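Type-2 ice-structuring protein (Brachyopsis rostratus, PDB 2ZIB) binds to ice crystals and inhibits their growth, protecting the blood of the fish from freezing in subzero sea water. Local coordinates at residues Val9-Trp14 with Gln19-Ser24; His44-His49 with Leu55-Ile60; Asp59-Ile64 with Val111-Asp116. All blocks are in the same frame, centred on the assembly; numbering follows the deposited sequence.

Interaction 2 is the buried contact of the three, a purely apolar meeting of helix 51-60 with residues just after strand 44-45. Interactions 1 and 3 are only partly buried. Interaction 1 lies farthest from the chain centre and joins the N-terminal loop to strand 20-26 by a disulfide, an indole face and a bridging water. Interaction 3 shares Asp59 and Ile60 with interaction 2 and sets a valine methyl against the bent methylene chain of a lysine. All three reach the same sheet. Interactions 1 and 2 touch through Phe22, which packs on Tyr56 and Ile57, and interactions 2 and 3 through Ile48, which packs on Trp115.

Interaction 1 of 3, residues Val9-Trp14 with Gln19-Ser24; sequences VCPAGW and QRCFYS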
ATOM      1  N   VAL A   9     -13.552   2.772  15.698  1.00 13.28           N
ATOM      2  CA  VAL A   9     -14.394   2.365  14.570  1.00 12.68           C
ATOM      3  C   VAL A   9     -13.772   2.846  13.281  1.00 10.72           C
ATOM      4  O   VAL A   9     -12.899   3.723  13.270  1.00 10.12           O
ATOM      5  CB  VAL A   9     -15.878   2.908  14.670  1.00 12.85           C
ATOM      6  CG1 VAL A   9     -16.600   2.411  15.948  1.00 16.74           C
ATOM      7  CG2 VAL A   9     -15.973   4.416  14.559  1.00 14.13           C
ATOM      8  N   CYS A  10     -14.265   2.264  12.202  1.00 10.01           N
ATOM      9  CA  CYS A  10     -13.904   2.700  10.870  1.00  9.35           C
ATOM     10  C   CYS A  10     -15.134   3.174  10.122  1.00  9.24           C
ATOM     11  O   CYS A  10     -16.207   2.664  10.366  1.00 10.38           O
ATOM     12  CB  CYS A  10     -13.216   1.586  10.064  1.00 10.21           C
ATOM     13  SG  CYS A  10     -11.591   1.134  10.685  1.00 10.99           S
ATOM     14  N   PRO A  11     -14.971   4.090   9.161  1.00  8.88           N
ATOM     15  CA  PRO A  11     -16.109   4.478   8.333  1.00  9.64           C
ATOM     16  C   PRO A  11     -16.598   3.255   7.541  1.00  9.28           C
ATOM     17  O   PRO A  11     -15.832   2.339   7.197  1.00  9.58           O
ATOM     18  CB  PRO A  11     -15.531   5.487   7.346  1.00 10.11           C
ATOM     19  CG  PRO A  11     -14.283   5.990   7.988  1.00 11.77           C
ATOM     20  CD  PRO A  11     -13.748   4.804   8.779  1.00  9.12           C
ATOM     21  N   ALA A  12     -17.892   3.263   7.204  1.00 10.41           N
ATOM     22  CA  ALA A  12     -18.463   2.225   6.364  1.00 11.72           C
ATOM     23  C   ALA A  12     -17.638   1.961   5.112  1.00 10.94           C
ATOM     24  O   ALA A  12     -17.287   2.866   4.351  1.00 11.61           O
ATOM     25  CB  ALA A  12     -19.858   2.606   5.995  1.00 13.97           C
ATOM     26  N   GLY A  13     -17.370   0.694   4.890  1.00 10.58           N
ATOM     27  CA  GLY A  13     -16.597   0.301   3.729  1.00 11.12           C
ATOM     28  C   GLY A  13     -15.129   0.065   4.064  1.00 10.24           C
ATOM     29  O   GLY A  13     -14.458  -0.598   3.285  1.00 12.06           O
ATOM     30  N   TRP A  14     -14.665   0.503   5.227  1.00 10.03           N
ATOM     31  CA  TRP A  14     -13.276   0.330   5.648  1.00  9.32           C
ATOM     32  C   TRP A  14     -13.239  -0.675   6.784  1.00 10.18           C
ATOM     33  O   TRP A  14     -14.231  -0.806   7.548  1.00 11.52           O
ATOM     34  CB  TRP A  14     -12.750   1.696   6.109  1.00  8.35           C
ATOM     35  CG  TRP A  14     -12.690   2.750   5.078  1.00  7.16           C
ATOM     36  CD1 TRP A  14     -13.741   3.294   4.385  1.00  9.53           C
ATOM     37  CD2 TRP A  14     -11.515   3.414   4.620  1.00  6.83           C
ATOM     38  NE1 TRP A  14     -13.277   4.251   3.516  1.00  9.53           N
ATOM     39  CE2 TRP A  14     -11.909   4.339   3.626  1.00  8.00           C
ATOM     40  CE3 TRP A  14     -10.136   3.268   4.901  1.00  7.91           C
ATOM     41  CZ2 TRP A  14     -10.975   5.154   2.930  1.00  9.06           C
ATOM     42  CZ3 TRP A  14      -9.212   4.090   4.239  1.00  8.34           C
ATOM     43  CH2 TRP A  14      -9.649   5.029   3.272  1.00  8.85           C
ATOM     44  N   GLN A  19      -4.796   0.469  15.055  1.00 14.21           N
ATOM     45  CA  GLN A  19      -5.232   1.869  15.127  1.00 13.51           C
ATOM     46  C   GLN A  19      -5.587   2.420  13.726  1.00 11.76           C
ATOM     47  O   GLN A  19      -5.713   3.646  13.562  1.00 11.74           O
ATOM     48  CB  GLN A  19      -4.085   2.696  15.705  1.00 16.46           C
ATOM     49  CG  GLN A  19      -3.631   2.261  17.122  1.00 21.92           C
ATOM     50  CD  GLN A  19      -4.763   2.439  18.077  1.00 27.39           C
ATOM     51  OE1 GLN A  19      -5.303   1.450  18.593  1.00 31.85           O
ATOM     52  NE2 GLN A  19      -5.178   3.698  18.285  1.00 29.98           N
ATOM     53  N   ARG A  20      -5.663   1.548  12.709  1.00 10.41           N
ATOM     54  CA  ARG A  20      -5.839   1.996  11.314  1.00  9.61           C
ATOM     55  C   ARG A  20      -7.059   1.367  10.668  1.00  9.60           C
ATOM     56  O   ARG A  20      -7.494   0.265  11.052  1.00 10.51           O
ATOM     57  CB  ARG A  20      -4.558   1.659  10.530  1.00 10.76           C
ATOM     58  CG  ARG A  20      -3.295   2.311  11.108  1.00 11.71           C
ATOM     59  CD  ARG A  20      -2.043   1.789  10.422  1.00 12.58           C
ATOM     60  NE  ARG A  20      -1.921   2.335   9.079  1.00 12.93           N
ATOM     61  CZ  ARG A  20      -1.064   1.843   8.167  1.00 12.52           C
ATOM     62  NH1 ARG A  20      -0.378   0.729   8.395  1.00 12.07           N
ATOM     63  NH2 ARG A  20      -0.966   2.455   6.986  1.00 14.13           N
ATOM     64  N   CYS A  21      -7.553   2.065   9.637  1.00  8.63           N
ATOM     65  CA  CYS A  21      -8.661   1.593   8.807  1.00  9.07           C
ATOM     66  C   CYS A  21      -8.177   1.412   7.385  1.00  8.45           C
ATOM     67  O   CYS A  21      -7.378   2.230   6.895  1.00  8.76           O
ATOM     68  CB  CYS A  21      -9.806   2.629   8.806  1.00  9.91           C
ATOM     69  SG  CYS A  21     -10.541   2.847  10.415  1.00 10.17           S
ATOM     70  N   PHE A  22      -8.642   0.333   6.749  1.00  7.93           N
ATOM     71  CA  PHE A  22      -8.169  -0.059   5.414  1.00  8.12           C
ATOM     72  C   PHE A  22      -9.335  -0.127   4.446  1.00  8.34           C
ATOM     73  O   PHE A  22     -10.433  -0.556   4.798  1.00  9.05           O
ATOM     74  CB  PHE A  22      -7.446  -1.402   5.508  1.00  9.46           C
ATOM     75  CG  PHE A  22      -6.182  -1.314   6.309  1.00  9.07           C
ATOM     76  CD1 PHE A  22      -6.211  -1.409   7.714  1.00 10.31           C
ATOM     77  CD2 PHE A  22      -4.958  -1.070   5.684  1.00  9.81           C
ATOM     78  CE1 PHE A  22      -5.051  -1.290   8.457  1.00 11.10           C
ATOM     79  CE2 PHE A  22      -3.761  -0.935   6.437  1.00 10.36           C
ATOM     80  CZ  PHE A  22      -3.816  -1.063   7.822  1.00 10.46           C
ATOM     81  N   TYR A  23      -9.082   0.282   3.218  1.00  7.65           N
ATOM     82  CA  TYR A  23     -10.070   0.243   2.135  1.00  8.27           C
ATOM     83  C   TYR A  23      -9.540  -0.499   0.937  1.00  7.80           C
ATOM     84  O   TYR A  23      -8.508  -0.125   0.399  1.00  8.91           O
ATOM     85  CB  TYR A  23     -10.424   1.679   1.731  1.00  9.24           C
ATOM     86  CG  TYR A  23     -11.520   1.685   0.682  1.00  9.38           C
ATOM     87  CD1 TYR A  23     -12.827   1.446   1.059  1.00 13.20           C
ATOM     88  CD2 TYR A  23     -11.245   1.874  -0.659  1.00 10.16           C
ATOM     89  CE1 TYR A  23     -13.848   1.412   0.115  1.00 15.11           C
ATOM     90  CE2 TYR A  23     -12.243   1.840  -1.650  1.00 11.38           C
ATOM     91  CZ  TYR A  23     -13.540   1.584  -1.238  1.00 13.30           C
ATOM     92  OH  TYR A  23     -14.563   1.533  -2.153  1.00 19.29           O
ATOM     93  N   SER A  24     -10.274  -1.526   0.523  1.00  8.51           N
ATOM     94  CA  SER A  24      -9.897  -2.297  -0.643  1.00  8.68           C
ATOM     95  C   SER A  24     -10.581  -1.695  -1.867  1.00  8.94           C
ATOM     96  O   SER A  24     -11.797  -1.778  -1.983  1.00 10.44           O
ATOM     97  CB  SER A  24     -10.265  -3.773  -0.421  1.00 10.26           C
ATOM     98  OG  SER A  24      -9.920  -4.499  -1.573  1.00 12.67           O
TER
HETATM   99  O   HOH W   1     -12.620  -2.249   2.086  1.00 12.16           O
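Cys10 and Cys21 are joined by a disulfide whose SG atoms lie 2.0 Å apart, with chi3 at -93°, close to the relaxed value for a disulfide. The covalent link ties the N-terminal loop to strand 20-26, and Pro11 brushes the sulfur of Cys21 with its CD. The densest packing lies farther along, where the indole of Trp14 rests on the strand. Tyr23 CB stands 3.4 Å from the centroid of the Trp14 six-membered ring, only 5° off the ring normal, a CH-pi contact squarely over the face. With CG anti to its own backbone N (chi1 -176°), the Tyr23 side chain crosses that of Trp14 at about a right angle and brings its phenol ring obliquely beside the pyrrole part of the indole and the carbonyl of Gly13. The indole edge is met differently: Cys21 O lies near the ring plane, 3.6 Å from Trp14 CE3. Close to the backbone, Trp14 CA approaches Phe22 O at 3.1 Å as a CA-H...O contact, and Lys130 of strand 124-131 adds a cation-pi interaction to the indole.

The looser side is the type II turn from Pro11 to Trp14, exposed at Ala12 and Gly13 and closed by Trp14 N to Pro11 O at 2.9 Å, with Gly13 at its third position. Here the segments communicate through water: one molecule donates to Gly13 O at 2.7 Å and accepts from Ser24 N at 2.9 Å, bridging two backbones that form no direct hydrogen bond. A disulfide-tied N-terminal extension, leading into the hairpin of strands 15-17 and 20-26, is a hallmark of long-form C-type lectin-like domains.

Interaction 2 of 3, residues His44-His49 with Leu55-Ile60; sequences HLASIH and LYIKDI. With SO4 (sulfate ion), chain B.
Ile57 and Ile48 meet tip to tip where helix 51-60 packs against the interior of the C-type lectin fold, facing the segment that runs on from strand 44-45. The apolar part is small but wholly buried. Ile57 CD1 does all the touching from the helix side: it lies 3.6 Å from Ile48 CG1 and 3.7 Å from Ile48 CD1, while the methyl of Ala46 stands a little farther off, its CB 4.2 Å from the same Ile57 CD1. Both isoleucines are extended at the outer torsion (chi2 -175° in Ile48), which pushes their terminal methyls into the space between the two backbones. Phe22 of strand 20-26 and Ile127 of strand 124-131 continue this core, the first against Ile57 and the second against Ala46.

Hydrogen bonds lie within the segments, not between them. On the loop side His49 NE2 donates to Ser47 OG at 2.8 Å, with the hydroxyl 22° out of the imidazole plane. That hydroxyl also bonds Asp82, and His49 ND1 bonds Asp87, tying this loop to residues that are probably part of the long loop region of the lectin fold. The helix is held within its own backbone, for instance by Asp59 N to Leu55 O at 3.1 Å.

His44, at the start of strand 44-45 and well away from the helix, hydrogen-bonds at both ring nitrogens, ND1 to Glu35 and NE2 to a sulfate probably taken up from the crystallisation liquor. Such surroundings would probably favour a positively charged imidazole. Sulfate O2 sits at the ring edge, in plane, 2.7 Å from His44 NE2, and the N-H...O angle is a nearly straight 168°.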
ATOM      1  N   HIS A  44      -4.349   7.504   2.267  1.00  6.47           N
ATOM      2  CA  HIS A  44      -3.199   7.306   1.342  1.00  7.06           C
ATOM      3  C   HIS A  44      -3.243   5.859   0.931  1.00  6.55           C
ATOM      4  O   HIS A  44      -3.816   5.025   1.647  1.00  7.38           O
ATOM      5  CB  HIS A  44      -1.855   7.598   2.043  1.00  7.35           C
ATOM      6  CG  HIS A  44      -1.609   9.052   2.290  1.00  6.55           C
ATOM      7  ND1 HIS A  44      -1.279   9.918   1.275  1.00  7.49           N
ATOM      8  CD2 HIS A  44      -1.715   9.795   3.413  1.00  8.01           C
ATOM      9  CE1 HIS A  44      -1.141  11.143   1.781  1.00  8.25           C
ATOM     10  NE2 HIS A  44      -1.403  11.093   3.078  1.00  9.21           N
ATOM     11  N   LEU A  45      -2.542   5.519  -0.159  1.00  6.05           N
ATOM     12  CA  LEU A  45      -2.230   4.101  -0.339  1.00  6.40           C
ATOM     13  C   LEU A  45      -1.592   3.569   0.955  1.00  7.45           C
ATOM     14  O   LEU A  45      -0.823   4.288   1.596  1.00  7.60           O
ATOM     15  CB  LEU A  45      -1.251   3.962  -1.508  1.00  6.70           C
ATOM     16  CG  LEU A  45      -1.896   4.072  -2.891  1.00  7.18           C
ATOM     17  CD1 LEU A  45      -0.815   4.162  -3.971  1.00  9.05           C
ATOM     18  CD2 LEU A  45      -2.839   2.910  -3.179  1.00  7.65           C
ATOM     19  N   ALA A  46      -1.864   2.319   1.293  1.00  6.45           N
ATOM     20  CA  ALA A  46      -1.407   1.821   2.588  1.00  7.66           C
ATOM     21  C   ALA A  46       0.106   1.757   2.664  1.00  6.79           C
ATOM     22  O   ALA A  46       0.787   1.255   1.758  1.00  8.44           O
ATOM     23  CB  ALA A  46      -1.972   0.430   2.816  1.00  9.04           C
ATOM     24  N   SER A  47       0.633   2.174   3.826  1.00  8.01           N
ATOM     25  CA  SER A  47       1.994   1.826   4.228  1.00  7.39           C
ATOM     26  C   SER A  47       1.934   0.606   5.144  1.00  9.12           C
ATOM     27  O   SER A  47       0.915   0.358   5.812  1.00  9.29           O
ATOM     28  CB  SER A  47       2.657   3.012   4.913  1.00  9.03           C
ATOM     29  OG  SER A  47       1.972   3.301   6.118  1.00  9.19           O
ATOM     30  N   ILE A  48       3.027  -0.156   5.185  1.00  9.12           N
ATOM     31  CA  ILE A  48       3.089  -1.422   5.898  1.00  9.59           C
ATOM     32  C   ILE A  48       4.331  -1.456   6.776  1.00 10.36           C
ATOM     33  O   ILE A  48       5.451  -1.182   6.318  1.00 11.26           O
ATOM     34  CB  ILE A  48       3.113  -2.587   4.904  1.00  9.20           C
ATOM     35  CG1 ILE A  48       1.917  -2.522   3.936  1.00  9.63           C
ATOM     36  CG2 ILE A  48       3.188  -3.928   5.666  1.00 11.75           C
ATOM     37  CD1 ILE A  48       1.783  -3.700   2.987  1.00 11.09           C
ATOM     38  N   HIS A  49       4.133  -1.744   8.065  1.00 11.24           N
ATOM     39  CA  HIS A  49       5.205  -1.520   9.058  1.00 12.75           C
ATOM     40  C   HIS A  49       5.559  -2.741   9.859  1.00 13.42           C
ATOM     41  O   HIS A  49       6.385  -2.647  10.761  1.00 15.97           O
ATOM     42  CB  HIS A  49       4.789  -0.381   9.997  1.00 13.01           C
ATOM     43  CG  HIS A  49       4.606   0.893   9.249  1.00 11.47           C
ATOM     44  ND1 HIS A  49       5.681   1.620   8.811  1.00 11.99           N
ATOM     45  CD2 HIS A  49       3.497   1.487   8.735  1.00 11.97           C
ATOM     46  CE1 HIS A  49       5.246   2.628   8.070  1.00 12.00           C
ATOM     47  NE2 HIS A  49       3.917   2.580   8.032  1.00 12.59           N
ATOM     48  N   LEU A  55       0.376  -9.376   6.726  1.00 13.87           N
ATOM     49  CA  LEU A  55      -0.538 -10.498   6.706  1.00 13.08           C
ATOM     50  C   LEU A  55      -2.000 -10.052   6.804  1.00 13.84           C
ATOM     51  O   LEU A  55      -2.877 -10.644   6.175  1.00 14.05           O
ATOM     52  CB  LEU A  55      -0.191 -11.480   7.852  1.00 15.10           C
ATOM     53  CG  LEU A  55       1.164 -12.206   7.717  1.00 13.95           C
ATOM     54  CD1 LEU A  55       1.438 -13.021   9.033  1.00 15.41           C
ATOM     55  CD2 LEU A  55       1.213 -13.114   6.436  1.00 17.32           C
ATOM     56  N   TYR A  56      -2.278  -9.006   7.584  1.00 13.04           N
ATOM     57  CA  TYR A  56      -3.649  -8.494   7.598  1.00 14.53           C
ATOM     58  C   TYR A  56      -4.086  -8.014   6.198  1.00 14.26           C
ATOM     59  O   TYR A  56      -5.188  -8.302   5.728  1.00 14.60           O
ATOM     60  CB  TYR A  56      -3.758  -7.307   8.578  1.00 15.09           C
ATOM     61  CG  TYR A  56      -5.136  -6.681   8.532  1.00 14.00           C
ATOM     62  CD1 TYR A  56      -6.196  -7.280   9.227  1.00 16.54           C
ATOM     63  CD2 TYR A  56      -5.403  -5.525   7.800  1.00 13.98           C
ATOM     64  CE1 TYR A  56      -7.510  -6.761   9.176  1.00 17.32           C
ATOM     65  CE2 TYR A  56      -6.694  -5.001   7.738  1.00 14.43           C
ATOM     66  CZ  TYR A  56      -7.733  -5.601   8.430  1.00 16.34           C
ATOM     67  OH  TYR A  56      -9.000  -5.057   8.371  1.00 18.61           O
ATOM     68  N   ILE A  57      -3.233  -7.238   5.549  1.00 14.27           N
ATOM     69  CA  ILE A  57      -3.567  -6.704   4.229  1.00 14.64           C
ATOM     70  C   ILE A  57      -3.645  -7.827   3.205  1.00 15.37           C
ATOM     71  O   ILE A  57      -4.577  -7.856   2.388  1.00 14.99           O
ATOM     72  CB  ILE A  57      -2.566  -5.580   3.814  1.00 13.76           C
ATOM     73  CG1 ILE A  57      -2.701  -4.344   4.734  1.00 14.13           C
ATOM     74  CG2 ILE A  57      -2.757  -5.203   2.359  1.00 14.95           C
ATOM     75  CD1 ILE A  57      -1.506  -3.354   4.681  1.00 17.83           C
ATOM     76  N   LYS A  58      -2.704  -8.780   3.270  1.00 14.66           N
ATOM     77  CA  LYS A  58      -2.746  -9.952   2.396  1.00 16.33           C
ATOM     78  C   LYS A  58      -4.113 -10.584   2.457  1.00 16.62           C
ATOM     79  O   LYS A  58      -4.674 -10.967   1.451  1.00 16.94           O
ATOM     80  CB  LYS A  58      -1.683 -10.941   2.861  1.00 15.80           C
ATOM     81  CG  LYS A  58      -1.825 -12.342   2.271  1.00 16.28           C
ATOM     82  CD  LYS A  58      -0.916 -13.341   2.976  1.00 18.19           C
ATOM     83  CE  LYS A  58      -1.220 -14.773   2.580  1.00 19.57           C
ATOM     84  NZ  LYS A  58      -0.774 -15.702   3.660  1.00 21.20           N
ATOM     85  N   ASP A  59      -4.668 -10.692   3.670  1.00 16.19           N
ATOM     86  CA  ASP A  59      -5.940 -11.376   3.823  1.00 18.44           C
ATOM     87  C   ASP A  59      -7.129 -10.594   3.327  1.00 19.13           C
ATOM     88  O   ASP A  59      -8.173 -11.176   3.057  1.00 21.31           O
ATOM     89  CB  ASP A  59      -6.142 -11.767   5.283  1.00 19.12           C
ATOM     90  CG  ASP A  59      -5.147 -12.825   5.750  1.00 21.65           C
ATOM     91  OD1 ASP A  59      -4.436 -13.472   4.919  1.00 23.48           O
ATOM     92  OD2 ASP A  59      -4.982 -13.046   6.968  1.00 24.30           O
ATOM     93  N   ILE A  60      -6.979  -9.292   3.120  1.00 19.67           N
ATOM     94  CA  ILE A  60      -8.092  -8.507   2.593  1.00 21.62           C
ATOM     95  C   ILE A  60      -8.199  -8.598   1.084  1.00 21.72           C
ATOM     96  O   ILE A  60      -9.304  -8.672   0.542  1.00 22.65           O
ATOM     97  CB  ILE A  60      -7.950  -7.011   3.049  1.00 23.20           C
ATOM     98  CG1 ILE A  60      -8.342  -6.862   4.519  1.00 26.96           C
ATOM     99  CG2 ILE A  60      -8.745  -6.045   2.088  1.00 22.79           C
ATOM    100  CD1 ILE A  60      -9.445  -7.788   4.950  1.00 30.65           C
TER
HETATM  101  S   SO4 B 501      -2.471  12.646   5.987  1.00 22.24           S
HETATM  102  O1  SO4 B 501      -3.706  11.998   5.374  1.00 23.42           O
HETATM  103  O2  SO4 B 501      -1.466  12.935   4.989  1.00 21.21           O
HETATM  104  O3  SO4 B 501      -2.874  13.915   6.613  1.00 27.78           O
HETATM  105  O4  SO4 B 501      -1.810  11.688   6.882  1.00 29.59           O

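Interaction 3 of 3, residues Asp59-Ile64 with Val111-Asp116; sequences DIVAGI and VDKCWD
Lys113 lays its aliphatic chain against Val61 and the carbonyl of Gly63, in the chain that leads on from helix 51-60. In the apolar part, Val61 CG2 is 3.8 Å from Lys113 CE and 3.9 Å from Lys113 CD, and the two side chains slide past each other in opposite directions. Bends at chi2 (-89°) and chi4 (-67°) fold the lysine over, so its methylenes rather than its ammonium group face the valine.

The polar part is less direct. Gly63 O comes within 3.1 Å of Lys113 CE, the carbon next to the charge, but stays 3.9 Å from Lys113 NZ. The ammonium group instead hydrogen-bonds the backbone carbonyls of Thr108 and Ala110, which would satisfy much of its polarity within its own loop.

Hydrogen bonding and a disulfide shape that loop from within. Asp112 OD1 accepts from Cys114 N at 3.0 Å, an Asx turn in which the N-H approaches from above the carboxylate, 55° out of its plane. Lys113, in the middle of this turn, has a left-handed helical backbone, and Cys114 is tied by a disulfide to Cys92.

In the lectin fold the contact joins the connection from helix 51-60 to strand 65-67 with the loop between the antiparallel strands 104-107 and 115-118. Gln54 of the helix bonds Asp112 O in the loop and Trp115 NE1 on strand 115-118, while Val61 also packs on Ile127 of strand 124-131.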
ATOM      1  N   ASP A  59      -4.668 -10.692   3.670  1.00 16.19           N
ATOM      2  CA  ASP A  59      -5.940 -11.376   3.823  1.00 18.44           C
ATOM      3  C   ASP A  59      -7.129 -10.594   3.327  1.00 19.13           C
ATOM      4  O   ASP A  59      -8.173 -11.176   3.057  1.00 21.31           O
ATOM      5  CB  ASP A  59      -6.142 -11.767   5.283  1.00 19.12           C
ATOM      6  CG  ASP A  59      -5.147 -12.825   5.750  1.00 21.65           C
ATOM      7  OD1 ASP A  59      -4.436 -13.472   4.919  1.00 23.48           O
ATOM      8  OD2 ASP A  59      -4.982 -13.046   6.968  1.00 24.30           O
ATOM      9  N   ILE A  60      -6.979  -9.292   3.120  1.00 19.67           N
ATOM     10  CA  ILE A  60      -8.092  -8.507   2.593  1.00 21.62           C
ATOM     11  C   ILE A  60      -8.199  -8.598   1.084  1.00 21.72           C
ATOM     12  O   ILE A  60      -9.304  -8.672   0.542  1.00 22.65           O
ATOM     13  CB  ILE A  60      -7.950  -7.011   3.049  1.00 23.20           C
ATOM     14  CG1 ILE A  60      -8.342  -6.862   4.519  1.00 26.96           C
ATOM     15  CG2 ILE A  60      -8.745  -6.045   2.088  1.00 22.79           C
ATOM     16  CD1 ILE A  60      -9.445  -7.788   4.950  1.00 30.65           C
ATOM     17  N   VAL A  61      -7.037  -8.599   0.431  1.00 20.77           N
ATOM     18  CA  VAL A  61      -6.954  -8.237  -0.994  1.00 19.73           C
ATOM     19  C   VAL A  61      -7.118  -9.469  -1.884  1.00 20.04           C
ATOM     20  O   VAL A  61      -6.904 -10.593  -1.431  1.00 20.45           O
ATOM     21  CB  VAL A  61      -5.644  -7.493  -1.325  1.00 19.57           C
ATOM     22  CG1 VAL A  61      -5.540  -6.191  -0.535  1.00 20.34           C
ATOM     23  CG2 VAL A  61      -4.407  -8.344  -1.071  1.00 21.85           C
ATOM     24  N   ALA A  62      -7.429  -9.267  -3.162  1.00 17.86           N
ATOM     25  CA  ALA A  62      -7.759 -10.413  -4.016  1.00 19.39           C
ATOM     26  C   ALA A  62      -6.764 -10.721  -5.102  1.00 19.43           C
ATOM     27  O   ALA A  62      -7.031 -11.586  -5.937  1.00 21.14           O
ATOM     28  CB  ALA A  62      -9.146 -10.239  -4.623  1.00 21.19           C
ATOM     29  N   GLY A  63      -5.644 -10.036  -5.133  1.00 16.28           N
ATOM     30  CA  GLY A  63      -4.588 -10.211  -6.175  1.00 14.61           C
ATOM     31  C   GLY A  63      -3.493  -9.147  -6.004  1.00 12.49           C
ATOM     32  O   GLY A  63      -3.290  -8.623  -4.886  1.00 13.65           O
ATOM     33  N   ILE A  64      -2.797  -8.813  -7.088  1.00  9.48           N
ATOM     34  CA  ILE A  64      -1.826  -7.685  -7.046  1.00  8.33           C
ATOM     35  C   ILE A  64      -2.539  -6.425  -6.578  1.00  7.68           C
ATOM     36  O   ILE A  64      -3.648  -6.099  -7.037  1.00  8.81           O
ATOM     37  CB  ILE A  64      -1.276  -7.416  -8.459  1.00  7.41           C
ATOM     38  CG1 ILE A  64      -0.400  -8.584  -8.919  1.00  9.60           C
ATOM     39  CG2 ILE A  64      -0.473  -6.110  -8.458  1.00  8.67           C
ATOM     40  CD1 ILE A  64      -0.054  -8.519 -10.390  1.00 11.28           C
ATOM     41  N   VAL A 111       1.434 -15.696  -3.386  1.00  8.31           N
ATOM     42  CA  VAL A 111       0.568 -15.867  -2.211  1.00  9.04           C
ATOM     43  C   VAL A 111       1.023 -15.043  -1.006  1.00  8.55           C
ATOM     44  O   VAL A 111       0.187 -14.473  -0.273  1.00  9.29           O
ATOM     45  CB  VAL A 111       0.398 -17.377  -1.862  1.00  9.41           C
ATOM     46  CG1 VAL A 111      -0.192 -17.569  -0.444  1.00 10.52           C
ATOM     47  CG2 VAL A 111      -0.483 -18.053  -2.924  1.00 12.22           C
ATOM     48  N   ASP A 112       2.338 -14.926  -0.787  1.00  7.58           N
ATOM     49  CA  ASP A 112       2.830 -14.156   0.337  1.00  8.48           C
ATOM     50  C   ASP A 112       2.780 -12.646   0.116  1.00  7.97           C
ATOM     51  O   ASP A 112       3.132 -11.877   1.017  1.00  9.25           O
ATOM     52  CB  ASP A 112       4.198 -14.655   0.798  1.00  9.01           C
ATOM     53  CG  ASP A 112       5.356 -14.153  -0.010  1.00 10.58           C
ATOM     54  OD1 ASP A 112       5.194 -13.608  -1.126  1.00  9.70           O
ATOM     55  OD2 ASP A 112       6.495 -14.339   0.472  1.00 15.56           O
ATOM     56  N   LYS A 113       2.342 -12.235  -1.081  1.00  8.11           N
ATOM     57  CA  LYS A 113       2.180 -10.785  -1.408  1.00  6.82           C
ATOM     58  C   LYS A 113       3.487 -10.028  -1.255  1.00  6.92           C
ATOM     59  O   LYS A 113       3.498  -8.825  -0.979  1.00  6.68           O
ATOM     60  CB  LYS A 113       1.058 -10.197  -0.526  1.00  8.25           C
ATOM     61  CG  LYS A 113      -0.290 -10.735  -0.881  1.00  8.69           C
ATOM     62  CD  LYS A 113      -0.926  -9.853  -1.987  1.00 13.82           C
ATOM     63  CE  LYS A 113      -1.936 -10.622  -2.874  1.00 13.97           C
ATOM     64  NZ  LYS A 113      -1.223 -11.693  -3.731  1.00 11.41           N
ATOM     65  N   CYS A 114       4.611 -10.706  -1.500  1.00  7.08           N
ATOM     66  CA  CYS A 114       5.878 -10.007  -1.448  1.00  7.00           C
ATOM     67  C   CYS A 114       5.881  -8.827  -2.416  1.00  6.80           C
ATOM     68  O   CYS A 114       5.189  -8.829  -3.465  1.00  7.07           O
ATOM     69  CB  CYS A 114       7.050 -10.970  -1.701  1.00  8.11           C
ATOM     70  SG  CYS A 114       7.095 -11.790  -3.329  1.00  8.97           S
ATOM     71  N   TRP A 115       6.691  -7.813  -2.088  1.00  6.94           N
ATOM     72  CA  TRP A 115       6.645  -6.558  -2.836  1.00  6.45           C
ATOM     73  C   TRP A 115       7.562  -6.541  -4.061  1.00  5.78           C
ATOM     74  O   TRP A 115       8.612  -7.192  -4.077  1.00  6.80           O
ATOM     75  CB  TRP A 115       7.071  -5.394  -1.944  1.00  7.14           C
ATOM     76  CG  TRP A 115       6.312  -5.282  -0.655  1.00  6.53           C
ATOM     77  CD1 TRP A 115       5.164  -5.935  -0.242  1.00  7.57           C
ATOM     78  CD2 TRP A 115       6.718  -4.474   0.438  1.00  7.68           C
ATOM     79  NE1 TRP A 115       4.818  -5.536   1.041  1.00  7.68           N
ATOM     80  CE2 TRP A 115       5.770  -4.656   1.484  1.00  7.68           C
ATOM     81  CE3 TRP A 115       7.810  -3.594   0.651  1.00  8.08           C
ATOM     82  CZ2 TRP A 115       5.871  -3.984   2.730  1.00  9.89           C
ATOM     83  CZ3 TRP A 115       7.901  -2.908   1.900  1.00  9.82           C
ATOM     84  CH2 TRP A 115       6.932  -3.126   2.914  1.00  9.66           C
ATOM     85  N   ASP A 116       7.181  -5.770  -5.073  1.00  6.41           N
ATOM     86  CA  ASP A 116       8.008  -5.567  -6.245  1.00  6.53           C
ATOM     87  C   ASP A 116       7.777  -4.158  -6.747  1.00  6.30           C
ATOM     88  O   ASP A 116       6.728  -3.557  -6.455  1.00  7.03           O
ATOM     89  CB  ASP A 116       7.686  -6.632  -7.299  1.00  6.99           C
ATOM     90  CG  ASP A 116       8.718  -6.773  -8.396  1.00  8.18           C
ATOM     91  OD1 ASP A 116       9.795  -6.142  -8.367  1.00  8.82           O
ATOM     92  OD2 ASP A 116       8.464  -7.596  -9.307  1.00 10.29           O
TER